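Local coordinates for protein Polyphosphate:AMP phosphotransferase (Pseudomonas aeruginosa PAO1, PDB 3CZP) that transfers phosphate from inorganic polyphosphate to AMP to make ADP, and less efficiently to GMP, using magnesium as cofactor, at residues 11-16 against 218-223; 45-50 against 149-154; 374-379 against 450-455; 404-409 against 463-468. All coordinates share one frame; numbering follows the deposited sequence.

Contact 1: residues 11-16 against 218-223; sequences HSIDKD and ERYRAL
A surface contact between an N-terminal loop and the start of a helix, this pairing lays residues 11-16, which lead into helix 15-39, across the first turns of helix 218-238 in the first PPK2 domain. Y220 and I13 carry the largest shares. With CG anti to its backbone N (chi1 171°), the Y220 ring runs alongside H11, both side chains pointing the same way. The methylene of H11, not its imidazole, sits over the middle of the phenol: H11 CB lies 3.3 Å from the Y220 ring centroid, 7° off the ring normal, which defines a CH-pi contact. The two rings are near parallel (20°) but slid apart, so that the imidazole overhangs the hydroxyl end; Y220 OH lies 3.5 Å from H11 CD2. H11 ND1 is hydrogen-bonded to E214 OE1.

I13 crosses Y220 at about a right angle, and its CD1 wedges between the helix backbone, 3.7 Å from Y220 CA, and L223 CD2 at 3.8 Å. On the far side of I13, the extended chain of R219 passes its carbonyl, with I13 O 3.3 Å from R219 CD. One water joins them, donating to I13 O at 2.5 Å and accepting from R219 NH2 at 2.8 Å, in the guanidinium plane. K15 CB covers one guanidinium face. D14 N-caps helix 15-39, and its OD1 bonds T17 OG1. Cohesion between the segments therefore rests on I13 packed against the helix and on aliphatic carbon over aromatic and planar cationic faces, with a water bridge as the polar link.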
loop_
_atom_site.group_PDB
_atom_site.type_symbol
_atom_site.label_atom_id
_atom_site.label_comp_id
_atom_site.label_asym_id
_atom_site.label_seq_id
_atom_site.Cartn_x
_atom_site.Cartn_y
_atom_site.Cartn_z
ATOM N N HIS A 11 -0.338 35.894 24.953
ATOM C CA HIS A 11 -1.542 36.026 24.105
ATOM C C HIS A 11 -2.751 35.284 24.712
ATOM O O HIS A 11 -2.595 34.176 25.208
ATOM C CB HIS A 11 -1.276 35.486 22.702
ATOM C CG HIS A 11 -0.145 36.138 21.981
ATOM N ND1 HIS A 11 1.169 35.755 22.158
ATOM C CD2 HIS A 11 -0.133 37.092 21.017
ATOM C CE1 HIS A 11 1.942 36.458 21.351
ATOM N NE2 HIS A 11 1.179 37.264 20.636
ATOM N N SER A 12 -3.911 35.945 24.663
ATOM C CA SER A 12 -5.204 35.535 25.249
ATOM C C SER A 12 -6.306 35.917 24.284
ATOM O O SER A 12 -6.224 36.976 23.655
ATOM C CB SER A 12 -5.558 36.415 26.466
ATOM O OG SER A 12 -5.081 35.891 27.677
ATOM N N ILE A 13 -7.395 35.145 24.257
ATOM C CA ILE A 13 -8.627 35.591 23.609
ATOM C C ILE A 13 -9.766 35.262 24.560
ATOM O O ILE A 13 -9.848 34.157 25.095
ATOM C CB ILE A 13 -8.854 34.944 22.233
ATOM C CG1 ILE A 13 -7.766 35.395 21.258
ATOM C CG2 ILE A 13 -10.240 35.285 21.667
ATOM C CD1 ILE A 13 -7.842 34.701 19.908
ATOM N N ASP A 14 -10.632 36.245 24.774
ATOM C CA ASP A 14 -11.758 36.110 25.708
ATOM C C ASP A 14 -12.804 35.147 25.172
ATOM O O ASP A 14 -12.945 34.972 23.972
ATOM C CB ASP A 14 -12.379 37.487 26.054
ATOM C CG ASP A 14 -13.297 37.990 24.986
ATOM O OD1 ASP A 14 -12.861 38.804 24.136
ATOM O OD2 ASP A 14 -14.449 37.533 24.960
ATOM N N LYS A 15 -13.536 34.530 26.091
ATOM C CA LYS A 15 -14.536 33.518 25.743
ATOM C C LYS A 15 -15.575 33.960 24.681
ATOM O O LYS A 15 -15.888 33.225 23.786
ATOM C CB LYS A 15 -15.221 33.015 27.012
ATOM C CG LYS A 15 -16.309 32.000 26.745
ATOM C CD LYS A 15 -17.045 31.560 28.039
ATOM C CE LYS A 15 -18.557 31.226 27.761
ATOM N NZ LYS A 15 -19.524 32.438 27.808
ATOM N N ASP A 16 -16.111 35.161 24.797
ATOM C CA ASP A 16 -17.175 35.608 23.917
ATOM C C ASP A 16 -16.666 35.947 22.498
ATOM O O ASP A 16 -17.311 35.617 21.519
ATOM C CB ASP A 16 -17.894 36.747 24.579
ATOM C CG ASP A 16 -18.499 36.325 25.918
ATOM O OD1 ASP A 16 -19.544 35.635 25.893
ATOM O OD2 ASP A 16 -17.908 36.634 26.974
ATOM N N GLU A 218 -5.812 28.378 25.685
ATOM C CA GLU A 218 -6.509 27.396 24.850
ATOM C C GLU A 218 -7.255 28.096 23.707
ATOM O O GLU A 218 -7.178 27.694 22.538
ATOM C CB GLU A 218 -7.565 26.662 25.656
ATOM C CG GLU A 218 -7.144 25.570 26.567
ATOM C CD GLU A 218 -8.393 24.949 27.262
ATOM O OE1 GLU A 218 -9.286 25.694 27.749
ATOM O OE2 GLU A 218 -8.513 23.707 27.271
ATOM N N ARG A 219 -7.994 29.146 24.058
ATOM C CA ARG A 219 -8.750 29.922 23.068
ATOM C C ARG A 219 -7.865 30.577 22.020
ATOM O O ARG A 219 -8.070 30.423 20.832
ATOM C CB ARG A 219 -9.602 30.982 23.759
ATOM C CG ARG A 219 -10.687 30.364 24.575
ATOM C CD ARG A 219 -11.593 31.329 25.142
ATOM N NE ARG A 219 -12.361 30.625 26.147
ATOM C CZ ARG A 219 -12.187 30.715 27.466
ATOM N NH1 ARG A 219 -12.981 29.995 28.257
ATOM N NH2 ARG A 219 -11.269 31.516 28.003
ATOM N N TYR A 220 -6.856 31.305 22.447
ATOM C CA TYR A 220 -5.931 31.901 21.490
ATOM C C TYR A 220 -5.225 30.863 20.571
ATOM O O TYR A 220 -5.074 31.100 19.383
ATOM C CB TYR A 220 -4.855 32.672 22.228
ATOM C CG TYR A 220 -3.744 33.136 21.340
ATOM C CD1 TYR A 220 -3.874 34.289 20.587
ATOM C CD2 TYR A 220 -2.579 32.408 21.232
ATOM C CE1 TYR A 220 -2.874 34.711 19.760
ATOM C CE2 TYR A 220 -1.564 32.819 20.392
ATOM C CZ TYR A 220 -1.700 34.007 19.688
ATOM O OH TYR A 220 -0.692 34.398 18.834
ATOM N N ARG A 221 -4.738 29.779 21.155
ATOM C CA ARG A 221 -3.945 28.820 20.409
ATOM C C ARG A 221 -4.771 28.107 19.327
ATOM O O ARG A 221 -4.307 27.959 18.193
ATOM C CB ARG A 221 -3.235 27.827 21.359
ATOM C CG ARG A 221 -4.104 26.700 21.891
ATOM C CD ARG A 221 -3.357 25.912 22.971
ATOM N NE ARG A 221 -4.199 24.891 23.561
ATOM C CZ ARG A 221 -4.024 24.334 24.765
ATOM N NH1 ARG A 221 -3.029 24.693 25.558
ATOM N NH2 ARG A 221 -4.847 23.360 25.166
ATOM N N ALA A 222 -6.006 27.692 19.658
ATOM C CA ALA A 222 -6.850 26.994 18.690
ATOM C C ALA A 222 -7.326 27.882 17.590
ATOM O O ALA A 222 -7.285 27.494 16.434
ATOM C CB ALA A 222 -8.059 26.346 19.344
ATOM N N LEU A 223 -7.855 29.043 17.963
ATOM C CA LEU A 223 -8.299 30.011 16.992
ATOM C C LEU A 223 -7.191 30.479 16.062
ATOM O O LEU A 223 -7.437 30.701 14.889
ATOM C CB LEU A 223 -8.941 31.219 17.690
ATOM C CG LEU A 223 -9.938 32.048 16.864
ATOM C CD1 LEU A 223 -11.039 31.226 16.283
ATOM C CD2 LEU A 223 -10.534 33.191 17.702
HETATM O O HOH W 1 -9.121 33.253 27.362
#

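Contact 2: residues 45-50 against 149-154; sequences IILING and LFKFWF
Five backbone hydrogen bonds join 45-50 to 149-154 in parallel register, I45 opposite L149 through G50 opposite F154. They run alternately: L47 and N49 donate to the carbonyls of F150 and F152, while F150, F152 and F154 donate to those of I45, L47 and N49. The straightest is L47 N to F150 O (2.9 Å, 173°), in the carbonyl plane; N49 N to F152 O is the most bent, at 139°. CA-H...O contacts supplement the ladder, among them G50 CA to F154 O at 3.3 Å.

These are the first and fourth strands of a parallel sheet ordered 2-3-1-4-5, the core of a P-loop-type kinase fold, with 44-50 central.

Apolar contacts cover both faces. On the face of I46, I48 and the phenylalanines, I46 CG2 meets the F152 ring at its edge, 3.9 Å from CD2, and I48 CD1 lies 4.0 Å from F154 CE2. On the other face, I45 CG2 packs 3.8 Å from L149 CD1, and L47 CD1 lies beside the K151 methylenes, whose NZ continues to E139, T203 and Y111.

One CH-pi contact ends the pairing: G50 CA sits over the six-membered ring of W153, 3.9 Å from its centroid.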
loop_
_atom_site.group_PDB
_atom_site.type_symbol
_atom_site.label_atom_id
_atom_site.label_comp_id
_atom_site.label_asym_id
_atom_site.label_seq_id
_atom_site.Cartn_x
_atom_site.Cartn_y
_atom_site.Cartn_z
ATOM N N ILE A 45 -0.622 19.067 4.217
ATOM C CA ILE A 45 0.119 18.432 5.277
ATOM C C ILE A 45 0.340 19.417 6.405
ATOM O O ILE A 45 0.800 20.541 6.173
ATOM C CB ILE A 45 1.512 17.900 4.779
ATOM C CG1 ILE A 45 1.283 16.982 3.591
ATOM C CG2 ILE A 45 2.358 17.272 6.030
ATOM C CD1 ILE A 45 2.591 16.661 2.753
ATOM N N ILE A 46 0.036 18.974 7.610
ATOM C CA ILE A 46 0.163 19.779 8.813
ATOM C C ILE A 46 1.070 19.064 9.815
ATOM O O ILE A 46 0.784 17.980 10.223
ATOM C CB ILE A 46 -1.233 20.051 9.481
ATOM C CG1 ILE A 46 -2.248 20.683 8.479
ATOM C CG2 ILE A 46 -1.068 20.835 10.761
ATOM C CD1 ILE A 46 -3.760 20.665 8.998
ATOM N N LEU A 47 2.205 19.690 10.129
ATOM C CA LEU A 47 3.134 19.211 11.173
ATOM C C LEU A 47 2.868 19.902 12.497
ATOM O O LEU A 47 2.632 21.108 12.559
ATOM C CB LEU A 47 4.569 19.402 10.751
ATOM C CG LEU A 47 5.007 18.991 9.319
ATOM C CD1 LEU A 47 6.545 19.201 9.158
ATOM C CD2 LEU A 47 4.513 17.609 8.920
ATOM N N ILE A 48 2.917 19.100 13.550
ATOM C CA ILE A 48 2.552 19.491 14.912
ATOM C C ILE A 48 3.750 19.185 15.766
ATOM O O ILE A 48 4.172 18.038 15.812
ATOM C CB ILE A 48 1.247 18.722 15.438
ATOM C CG1 ILE A 48 0.068 18.988 14.491
ATOM C CG2 ILE A 48 0.953 19.051 16.888
ATOM C CD1 ILE A 48 -0.409 20.459 14.415
ATOM N N ASN A 49 4.309 20.227 16.376
ATOM C CA ASN A 49 5.533 20.189 17.124
ATOM C C ASN A 49 5.534 21.219 18.254
ATOM O O ASN A 49 4.617 22.035 18.329
ATOM C CB ASN A 49 6.674 20.532 16.172
ATOM C CG ASN A 49 6.975 19.402 15.134
ATOM O OD1 ASN A 49 6.612 19.532 13.957
ATOM N ND2 ASN A 49 7.654 18.324 15.575
ATOM N N GLY A 50 6.529 21.143 19.144
ATOM C CA GLY A 50 6.676 22.078 20.218
ATOM C C GLY A 50 6.796 21.523 21.623
ATOM O O GLY A 50 7.188 20.388 21.827
ATOM N N LEU A 149 1.827 22.941 2.885
ATOM C CA LEU A 149 2.527 22.457 4.044
ATOM C C LEU A 149 2.511 23.502 5.137
ATOM O O LEU A 149 3.073 24.612 5.007
ATOM C CB LEU A 149 3.976 22.137 3.684
ATOM C CG LEU A 149 4.858 21.739 4.883
ATOM C CD1 LEU A 149 4.335 20.471 5.574
ATOM C CD2 LEU A 149 6.273 21.505 4.446
ATOM N N PHE A 150 1.840 23.181 6.213
ATOM C CA PHE A 150 1.825 24.011 7.409
ATOM C C PHE A 150 2.727 23.385 8.474
ATOM O O PHE A 150 2.671 22.167 8.679
ATOM C CB PHE A 150 0.401 24.051 7.976
ATOM C CG PHE A 150 -0.596 24.742 7.096
ATOM C CD1 PHE A 150 -0.822 26.134 7.226
ATOM C CD2 PHE A 150 -1.386 24.016 6.203
ATOM C CE1 PHE A 150 -1.784 26.756 6.450
ATOM C CE2 PHE A 150 -2.310 24.654 5.417
ATOM C CZ PHE A 150 -2.507 26.016 5.533
ATOM N N LYS A 151 3.511 24.191 9.204
ATOM C CA LYS A 151 4.250 23.696 10.376
ATOM C C LYS A 151 3.946 24.569 11.633
ATOM O O LYS A 151 4.207 25.765 11.656
ATOM C CB LYS A 151 5.748 23.656 10.104
ATOM C CG LYS A 151 6.130 23.022 8.780
ATOM C CD LYS A 151 7.583 22.914 8.657
ATOM C CE LYS A 151 8.155 23.973 7.723
ATOM N NZ LYS A 151 9.523 23.796 7.816
ATOM N N PHE A 152 3.447 23.938 12.686
ATOM C CA PHE A 152 3.070 24.656 13.864
ATOM C C PHE A 152 3.935 24.211 14.995
ATOM O O PHE A 152 4.055 23.004 15.288
ATOM C CB PHE A 152 1.580 24.485 14.218
ATOM C CG PHE A 152 0.648 25.056 13.226
ATOM C CD1 PHE A 152 0.366 26.414 13.190
ATOM C CD2 PHE A 152 -0.009 24.223 12.325
ATOM C CE1 PHE A 152 -0.532 26.910 12.247
ATOM C CE2 PHE A 152 -0.937 24.717 11.416
ATOM C CZ PHE A 152 -1.176 26.030 11.357
ATOM N N TRP A 153 4.523 25.201 15.639
ATOM C CA TRP A 153 5.254 25.031 16.868
ATOM C C TRP A 153 4.472 25.656 18.025
ATOM O O TRP A 153 4.365 26.867 18.139
ATOM C CB TRP A 153 6.643 25.687 16.748
ATOM C CG TRP A 153 7.459 25.638 18.042
ATOM C CD1 TRP A 153 7.275 26.387 19.141
ATOM C CD2 TRP A 153 8.566 24.792 18.317
ATOM N NE1 TRP A 153 8.171 26.039 20.122
ATOM C CE2 TRP A 153 8.988 25.065 19.623
ATOM C CE3 TRP A 153 9.238 23.812 17.589
ATOM C CZ2 TRP A 153 10.081 24.447 20.185
ATOM C CZ3 TRP A 153 10.318 23.176 18.179
ATOM C CH2 TRP A 153 10.722 23.494 19.438
ATOM N N PHE A 154 3.928 24.794 18.870
ATOM C CA PHE A 154 3.194 25.153 20.062
ATOM C C PHE A 154 4.174 25.457 21.187
ATOM O O PHE A 154 4.981 24.582 21.573
ATOM C CB PHE A 154 2.269 23.995 20.465
ATOM C CG PHE A 154 1.124 23.790 19.505
ATOM C CD1 PHE A 154 -0.144 24.280 19.791
ATOM C CD2 PHE A 154 1.332 23.189 18.263
ATOM C CE1 PHE A 154 -1.174 24.154 18.875
ATOM C CE2 PHE A 154 0.268 23.019 17.360
ATOM C CZ PHE A 154 -0.958 23.498 17.663
#

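Contact 3: residues 374-379 against 450-455; sequences ERIEGF and VDAVGD
R375 reaches toward helix 446-460 with its chain extended from CG to NE and CG anti to the backbone N, and meets D455 at about a right angle. The guanidinium approaches end-on: NH1 and NH2 both donate to one oxygen, D455 OD2, at 2.9 Å from NH1 and 3.1 Å from NH2. Because the acceptor lies only 8° out of the guanidinium plane, the salt bridge is planar as seen from the arginine. It is not so from the aspartate, whose carboxylate is turned 41° against the guanidinium. NH1 uses the anti lone pair of OD2, whereas NH2 meets the same atom from above the carboxylate plane. Of the two bonds the one from NH1 is the straighter, 153° at its hydrogen.

The segments are the end of helix 370-377 and the middle of helix 446-460, in the second PPK2 domain. Their nearest CA atoms, those of R375 and A452, are 8.1 Å apart, so this is a helix-to-helix link spanned chiefly by the extended R375 side chain. Past I376 the first helix ends at E377, and G378 follows with positive phi.

A452 provides the floor beneath the guanidinium: its CA lies over the centre of one face, and A452 CB is 3.9 Å from R375 NE. I376 adds a looser apolar touch, its CD1 4.3 Å from A452 CB. W385 makes a cation-pi contact with R375, and D455 OD1, the oxygen that R375 does not grip, accepts from N258 ND2. The D451 carboxylate instead pairs with R259; it lies in the same charged neighbourhood, R375 NH2 standing 5.6 Å from D451 OD2.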
loop_
_atom_site.group_PDB
_atom_site.type_symbol
_atom_site.label_atom_id
_atom_site.label_comp_id
_atom_site.label_asym_id
_atom_site.label_seq_id
_atom_site.Cartn_x
_atom_site.Cartn_y
_atom_site.Cartn_z
ATOM N N GLU A 374 9.797 11.936 -20.021
ATOM C CA GLU A 374 8.943 13.071 -19.678
ATOM C C GLU A 374 9.487 14.381 -20.242
ATOM O O GLU A 374 8.720 15.193 -20.721
ATOM C CB GLU A 374 8.768 13.208 -18.165
ATOM C CG GLU A 374 8.060 12.024 -17.522
ATOM C CD GLU A 374 7.670 12.237 -16.039
ATOM O OE1 GLU A 374 7.837 13.324 -15.462
ATOM O OE2 GLU A 374 7.165 11.277 -15.459
ATOM N N ARG A 375 10.798 14.587 -20.120
ATOM C CA ARG A 375 11.475 15.760 -20.636
ATOM C C ARG A 375 11.218 15.893 -22.132
ATOM O O ARG A 375 10.741 16.920 -22.625
ATOM C CB ARG A 375 12.993 15.630 -20.381
ATOM C CG ARG A 375 13.846 16.608 -21.190
ATOM C CD ARG A 375 15.336 16.586 -20.717
ATOM N NE ARG A 375 16.267 17.105 -21.751
ATOM C CZ ARG A 375 17.535 17.481 -21.522
ATOM N NH1 ARG A 375 18.047 17.454 -20.298
ATOM N NH2 ARG A 375 18.297 17.929 -22.516
ATOM N N ILE A 376 11.505 14.814 -22.832
ATOM C CA ILE A 376 11.353 14.712 -24.281
ATOM C C ILE A 376 9.931 14.823 -24.794
ATOM O O ILE A 376 9.708 15.524 -25.760
ATOM C CB ILE A 376 12.033 13.426 -24.802
ATOM C CG1 ILE A 376 13.540 13.640 -24.717
ATOM C CG2 ILE A 376 11.634 13.100 -26.306
ATOM C CD1 ILE A 376 14.317 12.413 -24.795
ATOM N N GLU A 377 8.969 14.155 -24.185
ATOM C CA GLU A 377 7.577 14.257 -24.668
ATOM C C GLU A 377 6.805 15.439 -24.056
ATOM O O GLU A 377 5.714 15.776 -24.535
ATOM C CB GLU A 377 6.798 12.960 -24.403
ATOM C CG GLU A 377 7.372 11.734 -25.065
ATOM C CD GLU A 377 7.535 11.873 -26.560
ATOM O OE1 GLU A 377 6.725 12.596 -27.193
ATOM O OE2 GLU A 377 8.498 11.267 -27.102
ATOM N N GLY A 378 7.368 16.029 -22.998
ATOM C CA GLY A 378 6.741 17.118 -22.263
ATOM C C GLY A 378 5.641 16.629 -21.351
ATOM O O GLY A 378 4.588 17.241 -21.260
ATOM N N PHE A 379 5.858 15.515 -20.670
ATOM C CA PHE A 379 4.847 15.034 -19.760
ATOM C C PHE A 379 4.943 15.792 -18.434
ATOM O O PHE A 379 4.077 15.643 -17.560
ATOM C CB PHE A 379 4.954 13.517 -19.565
ATOM C CG PHE A 379 4.683 12.704 -20.818
ATOM C CD1 PHE A 379 3.760 13.127 -21.786
ATOM C CD2 PHE A 379 5.324 11.496 -21.009
ATOM C CE1 PHE A 379 3.499 12.359 -22.945
ATOM C CE2 PHE A 379 5.077 10.719 -22.165
ATOM C CZ PHE A 379 4.161 11.164 -23.133
ATOM N N VAL A 450 20.099 11.490 -26.695
ATOM C CA VAL A 450 21.547 11.623 -26.510
ATOM C C VAL A 450 21.818 12.818 -25.591
ATOM O O VAL A 450 22.521 12.696 -24.561
ATOM C CB VAL A 450 22.316 11.761 -27.864
ATOM C CG1 VAL A 450 23.812 11.939 -27.620
ATOM C CG2 VAL A 450 22.093 10.535 -28.750
ATOM N N ASP A 451 21.189 13.951 -25.911
ATOM C CA ASP A 451 21.353 15.157 -25.092
ATOM C C ASP A 451 20.883 14.918 -23.669
ATOM O O ASP A 451 21.547 15.322 -22.727
ATOM C CB ASP A 451 20.588 16.347 -25.660
ATOM C CG ASP A 451 21.240 16.923 -26.867
ATOM O OD1 ASP A 451 22.465 16.725 -27.084
ATOM O OD2 ASP A 451 20.503 17.583 -27.619
ATOM N N ALA A 452 19.752 14.245 -23.531
ATOM C CA ALA A 452 19.161 13.951 -22.223
ATOM C C ALA A 452 19.918 12.917 -21.372
ATOM O O ALA A 452 20.041 13.049 -20.124
ATOM C CB ALA A 452 17.685 13.527 -22.428
ATOM N N VAL A 453 20.411 11.869 -22.019
ATOM C CA VAL A 453 21.254 10.862 -21.323
ATOM C C VAL A 453 22.560 11.512 -20.882
ATOM O O VAL A 453 22.994 11.322 -19.749
ATOM C CB VAL A 453 21.507 9.600 -22.206
ATOM C CG1 VAL A 453 22.488 8.606 -21.555
ATOM C CG2 VAL A 453 20.164 8.940 -22.466
ATOM N N GLY A 454 23.138 12.339 -21.738
ATOM C CA GLY A 454 24.312 13.112 -21.381
ATOM C C GLY A 454 24.156 13.969 -20.148
ATOM O O GLY A 454 25.018 13.971 -19.273
ATOM N N ASP A 455 23.063 14.722 -20.080
ATOM C CA ASP A 455 22.780 15.560 -18.929
ATOM C C ASP A 455 22.547 14.770 -17.689
ATOM O O ASP A 455 23.024 15.152 -16.614
ATOM C CB ASP A 455 21.559 16.436 -19.174
ATOM C CG ASP A 455 21.800 17.452 -20.226
ATOM O OD1 ASP A 455 22.987 17.709 -20.555
ATOM O OD2 ASP A 455 20.816 18.031 -20.713
#

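Contact 4: residues 404-409 against 463-468; sequences IIVVKF and EIAPWT
K408 passes across the face of the W467 indole, the two side chains crossing at about a right angle. K408 CB lies over the six-membered ring of W467, 3.8 Å from its centroid and 14° off the normal, a CH-pi contact. From there CG, anti to the carbonyl carbon, leads the chain onward across the same ring system, and CD lies 3.9 Å from W467 CE2. A bend at chi3 (-72°) then turns CE toward the loop, where K408 CE lies 3.1 Å from A465 O, with A465 CB its next neighbour at 3.7 Å. At the tip, NZ makes a weak hydrogen bond of 2.9 Å to A465 O. Its stronger partners lie beyond the segments: E396 in a salt bridge, T460 O and Y368 OH. An ammonium so surrounded by oxygens, one of them anionic, probably stays charged although K408 is buried.

Within these segments the direct backbone hydrogen bond comes at the C-terminal end, T468 N to K408 O (2.9 Å, 161°). Upstream the backbones are held through water. One donates to both V406 O and P466 O; a second donates to P466 O, accepts from K408 N and hydrogen-bonds T468 OG1.

Within the chain, strand 467-471 is the outermost strand of the second domain's five-stranded parallel sheet, next to 404-412, whose other neighbour is strand 300-307. Helix 475-496 covers the face bearing F409 and T468, while helix 382-402 supplies E396 beside A465.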
loop_
_atom_site.group_PDB
_atom_site.type_symbol
_atom_site.label_atom_id
_atom_site.label_comp_id
_atom_site.label_asym_id
_atom_site.label_seq_id
_atom_site.Cartn_x
_atom_site.Cartn_y
_atom_site.Cartn_z
ATOM N N ILE A 404 21.864 0.642 1.299
ATOM C CA ILE A 404 21.385 0.108 0.032
ATOM C C ILE A 404 22.447 0.350 -1.008
ATOM O O ILE A 404 22.972 1.447 -1.146
ATOM C CB ILE A 404 20.020 0.718 -0.411
ATOM C CG1 ILE A 404 18.994 0.576 0.749
ATOM C CG2 ILE A 404 19.568 0.103 -1.716
ATOM C CD1 ILE A 404 17.520 0.850 0.395
ATOM N N ILE A 405 22.763 -0.722 -1.726
ATOM C CA ILE A 405 23.694 -0.717 -2.843
ATOM C C ILE A 405 22.971 -0.352 -4.113
ATOM O O ILE A 405 22.140 -1.080 -4.576
ATOM C CB ILE A 405 24.354 -2.100 -2.979
ATOM C CG1 ILE A 405 25.020 -2.503 -1.648
ATOM C CG2 ILE A 405 25.399 -2.138 -4.141
ATOM C CD1 ILE A 405 25.468 -3.932 -1.640
ATOM N N VAL A 406 23.317 0.772 -4.702
ATOM C CA VAL A 406 22.625 1.273 -5.867
ATOM C C VAL A 406 23.508 1.172 -7.145
ATOM O O VAL A 406 24.613 1.771 -7.234
ATOM C CB VAL A 406 22.194 2.705 -5.604
ATOM C CG1 VAL A 406 21.550 3.310 -6.825
ATOM C CG2 VAL A 406 21.288 2.769 -4.337
ATOM N N VAL A 407 23.024 0.399 -8.118
ATOM C CA VAL A 407 23.713 0.218 -9.390
ATOM C C VAL A 407 22.795 0.716 -10.513
ATOM O O VAL A 407 21.607 0.435 -10.481
ATOM C CB VAL A 407 24.139 -1.260 -9.534
ATOM C CG1 VAL A 407 24.983 -1.430 -10.751
ATOM C CG2 VAL A 407 25.020 -1.683 -8.269
ATOM N N LYS A 408 23.325 1.484 -11.471
ATOM C CA LYS A 408 22.523 2.119 -12.527
ATOM C C LYS A 408 23.119 1.871 -13.923
ATOM O O LYS A 408 24.274 2.195 -14.175
ATOM C CB LYS A 408 22.485 3.641 -12.283
ATOM C CG LYS A 408 21.737 4.088 -11.032
ATOM C CD LYS A 408 21.649 5.610 -10.969
ATOM C CE LYS A 408 22.964 6.294 -10.644
ATOM N NZ LYS A 408 22.844 7.806 -10.299
ATOM N N PHE A 409 22.325 1.323 -14.834
ATOM C CA PHE A 409 22.797 0.949 -16.163
ATOM C C PHE A 409 22.088 1.750 -17.260
ATOM O O PHE A 409 20.866 1.809 -17.305
ATOM C CB PHE A 409 22.555 -0.567 -16.408
ATOM C CG PHE A 409 23.314 -1.499 -15.447
ATOM C CD1 PHE A 409 24.694 -1.682 -15.556
ATOM C CD2 PHE A 409 22.651 -2.165 -14.443
ATOM C CE1 PHE A 409 25.365 -2.483 -14.699
ATOM C CE2 PHE A 409 23.338 -3.003 -13.595
ATOM C CZ PHE A 409 24.686 -3.156 -13.718
ATOM N N GLU A 463 29.587 10.061 -6.829
ATOM C CA GLU A 463 30.438 9.133 -6.094
ATOM C C GLU A 463 29.636 8.034 -5.384
ATOM O O GLU A 463 30.036 6.883 -5.371
ATOM C CB GLU A 463 31.281 9.925 -5.090
ATOM C CG GLU A 463 32.118 9.098 -4.079
ATOM C CD GLU A 463 33.601 9.005 -4.437
ATOM O OE1 GLU A 463 33.957 8.904 -5.643
ATOM O OE2 GLU A 463 34.418 9.010 -3.486
ATOM N N ILE A 464 28.498 8.422 -4.814
ATOM C CA ILE A 464 27.576 7.519 -4.119
ATOM C C ILE A 464 26.863 6.544 -5.063
ATOM O O ILE A 464 26.742 5.391 -4.759
ATOM C CB ILE A 464 26.508 8.344 -3.327
ATOM C CG1 ILE A 464 27.108 8.818 -1.999
ATOM C CG2 ILE A 464 25.175 7.582 -3.196
ATOM C CD1 ILE A 464 26.142 9.770 -1.194
ATOM N N ALA A 465 26.421 7.035 -6.201
ATOM C CA ALA A 465 25.743 6.224 -7.216
ATOM C C ALA A 465 26.197 6.567 -8.618
ATOM O O ALA A 465 25.532 7.349 -9.297
ATOM C CB ALA A 465 24.207 6.410 -7.115
ATOM N N PRO A 466 27.318 5.967 -9.087
ATOM C CA PRO A 466 27.729 6.215 -10.467
ATOM C C PRO A 466 26.832 5.565 -11.521
ATOM O O PRO A 466 26.264 4.491 -11.316
ATOM C CB PRO A 466 29.158 5.657 -10.535
ATOM C CG PRO A 466 29.338 4.797 -9.338
ATOM C CD PRO A 466 28.241 5.072 -8.361
ATOM N N TRP A 467 26.691 6.239 -12.659
ATOM C CA TRP A 467 26.128 5.607 -13.839
ATOM C C TRP A 467 27.137 4.690 -14.556
ATOM O O TRP A 467 28.263 5.077 -14.744
ATOM C CB TRP A 467 25.681 6.669 -14.817
ATOM C CG TRP A 467 24.312 7.111 -14.550
ATOM C CD1 TRP A 467 23.953 8.223 -13.906
ATOM C CD2 TRP A 467 23.104 6.436 -14.927
ATOM N NE1 TRP A 467 22.611 8.317 -13.847
ATOM C CE2 TRP A 467 22.043 7.226 -14.450
ATOM C CE3 TRP A 467 22.821 5.246 -15.626
ATOM C CZ2 TRP A 467 20.699 6.877 -14.625
ATOM C CZ3 TRP A 467 21.495 4.876 -15.793
ATOM C CH2 TRP A 467 20.433 5.702 -15.320
ATOM N N THR A 468 26.683 3.509 -14.996
ATOM C CA THR A 468 27.476 2.595 -15.820
ATOM C C THR A 468 26.878 2.577 -17.174
ATOM O O THR A 468 25.735 2.213 -17.324
ATOM C CB THR A 468 27.444 1.141 -15.284
ATOM O OG1 THR A 468 27.778 1.164 -13.901
ATOM C CG2 THR A 468 28.430 0.179 -16.081
HETATM O O HOH W 2 24.727 3.660 -9.041
HETATM O O HOH W 3 26.544 1.795 -11.539
#

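Overall arrangement
From the N terminus, residues 11-16 open contact 1, which closes some 200 residues later at 218-223, bringing the entry to helix 15-39 against helix 218-238. Contact 2 opens and closes within that span, joining strands 44-50 and 148-155 of the first domain's sheet; its centre is about 19 Å from that of contact 1. The chain then passes to the second PPK2 domain. Contact 3 opens at 374-379, contact 4 opens at 404-409 before contact 3 closes at 450-455, and contact 4 closes at 463-468, so these two cross. One ties helix 370-377 to helix 446-460, the other strand 404-412 to the edge strand. Centres of contacts 1 and 3 lie about 54 Å apart.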